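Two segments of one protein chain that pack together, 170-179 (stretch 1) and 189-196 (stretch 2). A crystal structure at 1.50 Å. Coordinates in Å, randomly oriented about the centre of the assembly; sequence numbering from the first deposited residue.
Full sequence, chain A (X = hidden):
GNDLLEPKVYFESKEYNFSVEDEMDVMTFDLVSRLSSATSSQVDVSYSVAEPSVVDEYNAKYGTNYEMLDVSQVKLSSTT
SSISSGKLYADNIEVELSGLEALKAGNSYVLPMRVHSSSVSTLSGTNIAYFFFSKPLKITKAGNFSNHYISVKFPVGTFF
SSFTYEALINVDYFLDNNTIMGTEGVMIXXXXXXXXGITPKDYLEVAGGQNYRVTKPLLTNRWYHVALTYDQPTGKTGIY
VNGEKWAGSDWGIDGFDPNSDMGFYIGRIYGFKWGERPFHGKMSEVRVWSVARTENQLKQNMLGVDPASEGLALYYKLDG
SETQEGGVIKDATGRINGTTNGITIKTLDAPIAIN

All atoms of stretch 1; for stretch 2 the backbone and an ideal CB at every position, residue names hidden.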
# COMPACT_ATOMS: atom_id res chain seq x y z
N ASN A 170 -5.67 11.77 -10.77
CA ASN A 170 -7.04 11.88 -11.25
C ASN A 170 -7.16 13.24 -11.90
O ASN A 170 -7.10 14.27 -11.23
CB ASN A 170 -8.02 11.73 -10.10
CG ASN A 170 -9.46 11.67 -10.56
OD1 ASN A 170 -9.84 12.38 -11.48
ND2 ASN A 170 -10.25 10.79 -9.95
N VAL A 171 -7.30 13.25 -13.22
CA VAL A 171 -7.25 14.49 -13.98
C VAL A 171 -8.63 15.13 -14.11
O VAL A 171 -9.60 14.47 -14.52
CB VAL A 171 -6.73 14.19 -15.40
CG1 VAL A 171 -6.62 15.46 -16.21
CG2 VAL A 171 -5.37 13.52 -15.33
N ASP A 172 -8.72 16.42 -13.77
CA ASP A 172 -9.95 17.16 -13.96
C ASP A 172 -10.18 17.52 -15.43
O ASP A 172 -11.30 17.39 -15.97
CB ASP A 172 -9.96 18.44 -13.11
CG ASP A 172 -10.19 18.17 -11.63
OD1 ASP A 172 -10.86 17.18 -11.28
OD2 ASP A 172 -9.73 18.99 -10.81
N TYR A 173 -9.12 18.03 -16.06
CA TYR A 173 -9.11 18.32 -17.48
C TYR A 173 -7.69 18.41 -17.98
O TYR A 173 -6.75 18.66 -17.22
CB TYR A 173 -9.86 19.61 -17.80
CG TYR A 173 -9.33 20.90 -17.21
CD1 TYR A 173 -9.73 21.33 -15.97
CD2 TYR A 173 -8.50 21.73 -17.97
CE1 TYR A 173 -9.30 22.56 -15.46
CE2 TYR A 173 -8.08 22.97 -17.48
CZ TYR A 173 -8.47 23.36 -16.23
OH TYR A 173 -8.06 24.62 -15.81
N PHE A 174 -7.53 18.20 -19.28
CA PHE A 174 -6.24 18.23 -19.94
C PHE A 174 -6.10 19.53 -20.72
O PHE A 174 -6.92 19.87 -21.58
CB PHE A 174 -6.10 17.07 -20.93
CG PHE A 174 -6.18 15.70 -20.31
CD1 PHE A 174 -5.07 15.09 -19.74
CD2 PHE A 174 -7.38 15.00 -20.33
CE1 PHE A 174 -5.18 13.84 -19.15
CE2 PHE A 174 -7.49 13.76 -19.76
CZ PHE A 174 -6.40 13.16 -19.18
N LEU A 175 -5.04 20.25 -20.40
CA LEU A 175 -4.54 21.28 -21.30
C LEU A 175 -3.49 20.66 -22.22
O LEU A 175 -3.33 19.44 -22.24
CB LEU A 175 -3.98 22.44 -20.47
CG LEU A 175 -5.06 23.16 -19.64
CD1 LEU A 175 -4.47 24.30 -18.82
CD2 LEU A 175 -6.20 23.72 -20.50
N ASP A 176 -2.78 21.47 -23.01
CA ASP A 176 -1.87 20.91 -24.01
C ASP A 176 -0.75 20.09 -23.39
O ASP A 176 -0.28 19.11 -23.97
CB ASP A 176 -1.21 22.03 -24.83
CG ASP A 176 -2.10 22.59 -25.91
OD1 ASP A 176 -3.14 22.00 -26.22
OD2 ASP A 176 -1.70 23.64 -26.50
N ASN A 177 -0.28 20.51 -22.21
CA ASN A 177 0.88 19.91 -21.55
C ASN A 177 0.63 20.07 -20.05
O ASN A 177 0.51 21.21 -19.58
CB ASN A 177 2.13 20.64 -22.03
CG ASN A 177 3.39 20.16 -21.38
OD1 ASN A 177 3.39 19.78 -20.21
ND2 ASN A 177 4.48 20.18 -22.14
N ASN A 178 0.53 18.95 -19.33
CA ASN A 178 0.09 18.89 -17.94
C ASN A 178 1.20 18.23 -17.11
O ASN A 178 1.47 17.06 -17.29
CB ASN A 178 -1.18 18.05 -17.88
CG ASN A 178 -2.23 18.55 -18.85
OD1 ASN A 178 -2.95 19.49 -18.56
ND2 ASN A 178 -2.30 17.91 -20.03
N THR A 179 1.86 19.00 -16.25
CA THR A 179 2.99 18.50 -15.48
C THR A 179 2.55 17.53 -14.39
O THR A 179 1.69 17.89 -13.58
CB THR A 179 3.69 19.67 -14.77
OG1 THR A 179 4.15 20.58 -15.74
CG2 THR A 179 4.88 19.21 -13.94
N UNK A 189 7.94 13.77 -16.09
CA UNK A 189 6.77 12.99 -16.45
C UNK A 189 5.58 13.93 -16.55
O UNK A 189 5.29 14.71 -15.62
CB UNK A 189 6.51 11.88 -15.43
N UNK A 190 4.94 13.92 -17.72
CA UNK A 190 3.83 14.82 -17.99
C UNK A 190 2.76 14.09 -18.78
O UNK A 190 2.95 12.94 -19.20
CB UNK A 190 4.30 16.06 -18.75
N UNK A 191 1.64 14.77 -18.97
CA UNK A 191 0.60 14.27 -19.88
C UNK A 191 0.44 15.34 -20.93
O UNK A 191 0.07 16.48 -20.63
CB UNK A 191 -0.72 13.97 -19.17
N UNK A 192 0.77 14.98 -22.17
CA UNK A 192 0.62 15.87 -23.30
C UNK A 192 1.77 16.78 -23.62
O UNK A 192 2.50 17.24 -22.74
CB UNK A 192 -0.62 16.74 -23.07
N UNK A 193 1.93 17.05 -24.91
CA UNK A 193 2.70 18.23 -25.34
C UNK A 193 2.09 18.71 -26.65
O UNK A 193 2.77 18.81 -27.68
CB UNK A 193 4.19 17.91 -25.50
N UNK A 194 0.80 18.99 -26.63
CA UNK A 194 0.06 19.16 -27.89
C UNK A 194 0.44 20.38 -28.69
O UNK A 194 0.21 20.43 -29.91
CB UNK A 194 -1.44 19.22 -27.60
N UNK A 195 1.01 21.38 -28.02
CA UNK A 195 1.57 22.53 -28.72
C UNK A 195 2.65 22.16 -29.72
O UNK A 195 2.88 22.88 -30.69
CB UNK A 195 2.14 23.52 -27.71
N UNK A 196 3.33 21.03 -29.48
CA UNK A 196 4.37 20.53 -30.36
C UNK A 196 3.85 19.68 -31.50
O UNK A 196 4.60 19.27 -32.39
CB UNK A 196 5.38 19.72 -29.55

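Position 189 lies on a strand, and its CB points away from stretch 1, with no atom of that stretch within 5.5 Å. Stretch 1 sets no requirement here, and many side chains would do. The deposited residue is Leu189, which takes no side-chain part in the contact.

Position 190 pairs with Thr179 in an antiparallel, non-hydrogen-bonded bridge, and its CB lies on the same sheet face as that of Thr179. The ideal CB is 3.3 Å from Asn178 O and 4.1 Å from Asn177 OD1. A polar or long side chain could run past the Asn177 amide. The residue is Arg190, with chi1 p and an extended chain beyond it. Asn177 ND2 lies over one face of its guanidinium, 3.5 Å from Arg190 NH1. Both are donors, so this is packing and not a hydrogen bond.

Position 191 is bonded in both directions to Asn178: its N gives to Asn178 O at 2.8 Å, and its O takes Asn178 N at 2.8 Å. Asn178 ND2 also reaches the O of 191, at 2.8 Å. The CB faces Phe174 and Val171, with Phe174 CE1 4.5 Å from the ideal CB. An apolar side chain is expected: valine, leucine, isoleucine or methionine. The residue is Ile191. Its CG2 meets Phe174 CE1 at 3.7 Å, and its CD1 reaches Val171 CG2 at 4.0 Å.

Position 192 has phi/psi of 88/147. An ideal CB would sit 2.6 Å from Asp176 O, a clash, and would jam against the preceding carbonyl. Only glycine suits, and Gly192 is found. Its O receives a CA-H...O contact from Asn177 CA at 3.3 Å.

Position 193 points away overall, but its ideal CB is 4.1 Å from Asn177 ND2. An acceptor would suit that donor: aspartate, asparagine or perhaps serine. The residue is Asp193. Its OD1 accepts a hydrogen bond from Asn177 ND2 at 3.0 Å. Its OD2 lies 3.5 Å from Arg190 NH2, a salt bridge of charges alone.

Position 194 gives its N to Asp176 O at 2.9 Å, nearly straight. Its CB points toward stretch 1, 3.5 Å from Asp176 OD1, so a small side chain fits well. The residue is Ala194; its CB packs 3.6 Å from Asp176 OD1.

Position 195 has room for a CB, 4.0 Å from Asp176 OD2; small or polar residues would be accepted. It is Gly195.

Position 196 is out of reach, so stretch 1 leaves the choice open. Gly196 N bonds to Asp193 O at 2.9 Å.

Stretch 2, residues 189-196: LRIGDAGG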
# COMPACT_ATOMS: atom_id res chain seq x y z
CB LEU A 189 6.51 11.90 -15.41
CG LEU A 189 5.32 10.98 -15.66
CD1 LEU A 189 5.58 10.13 -16.88
CD2 LEU A 189 5.06 10.12 -14.42
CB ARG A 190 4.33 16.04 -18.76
CG ARG A 190 4.86 15.73 -20.15
CD ARG A 190 5.59 16.94 -20.75
NE ARG A 190 6.04 16.69 -22.12
CZ ARG A 190 6.95 17.44 -22.74
NH1 ARG A 190 7.50 18.49 -22.13
NH2 ARG A 190 7.31 17.13 -23.97
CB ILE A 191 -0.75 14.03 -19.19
CG1 ILE A 191 -0.56 13.26 -17.88
CG2 ILE A 191 -1.63 13.25 -20.15
CD1 ILE A 191 -1.82 13.17 -17.04
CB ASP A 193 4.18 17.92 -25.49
CG ASP A 193 5.00 19.18 -25.75
OD1 ASP A 193 4.67 20.24 -25.16
OD2 ASP A 193 5.95 19.11 -26.55
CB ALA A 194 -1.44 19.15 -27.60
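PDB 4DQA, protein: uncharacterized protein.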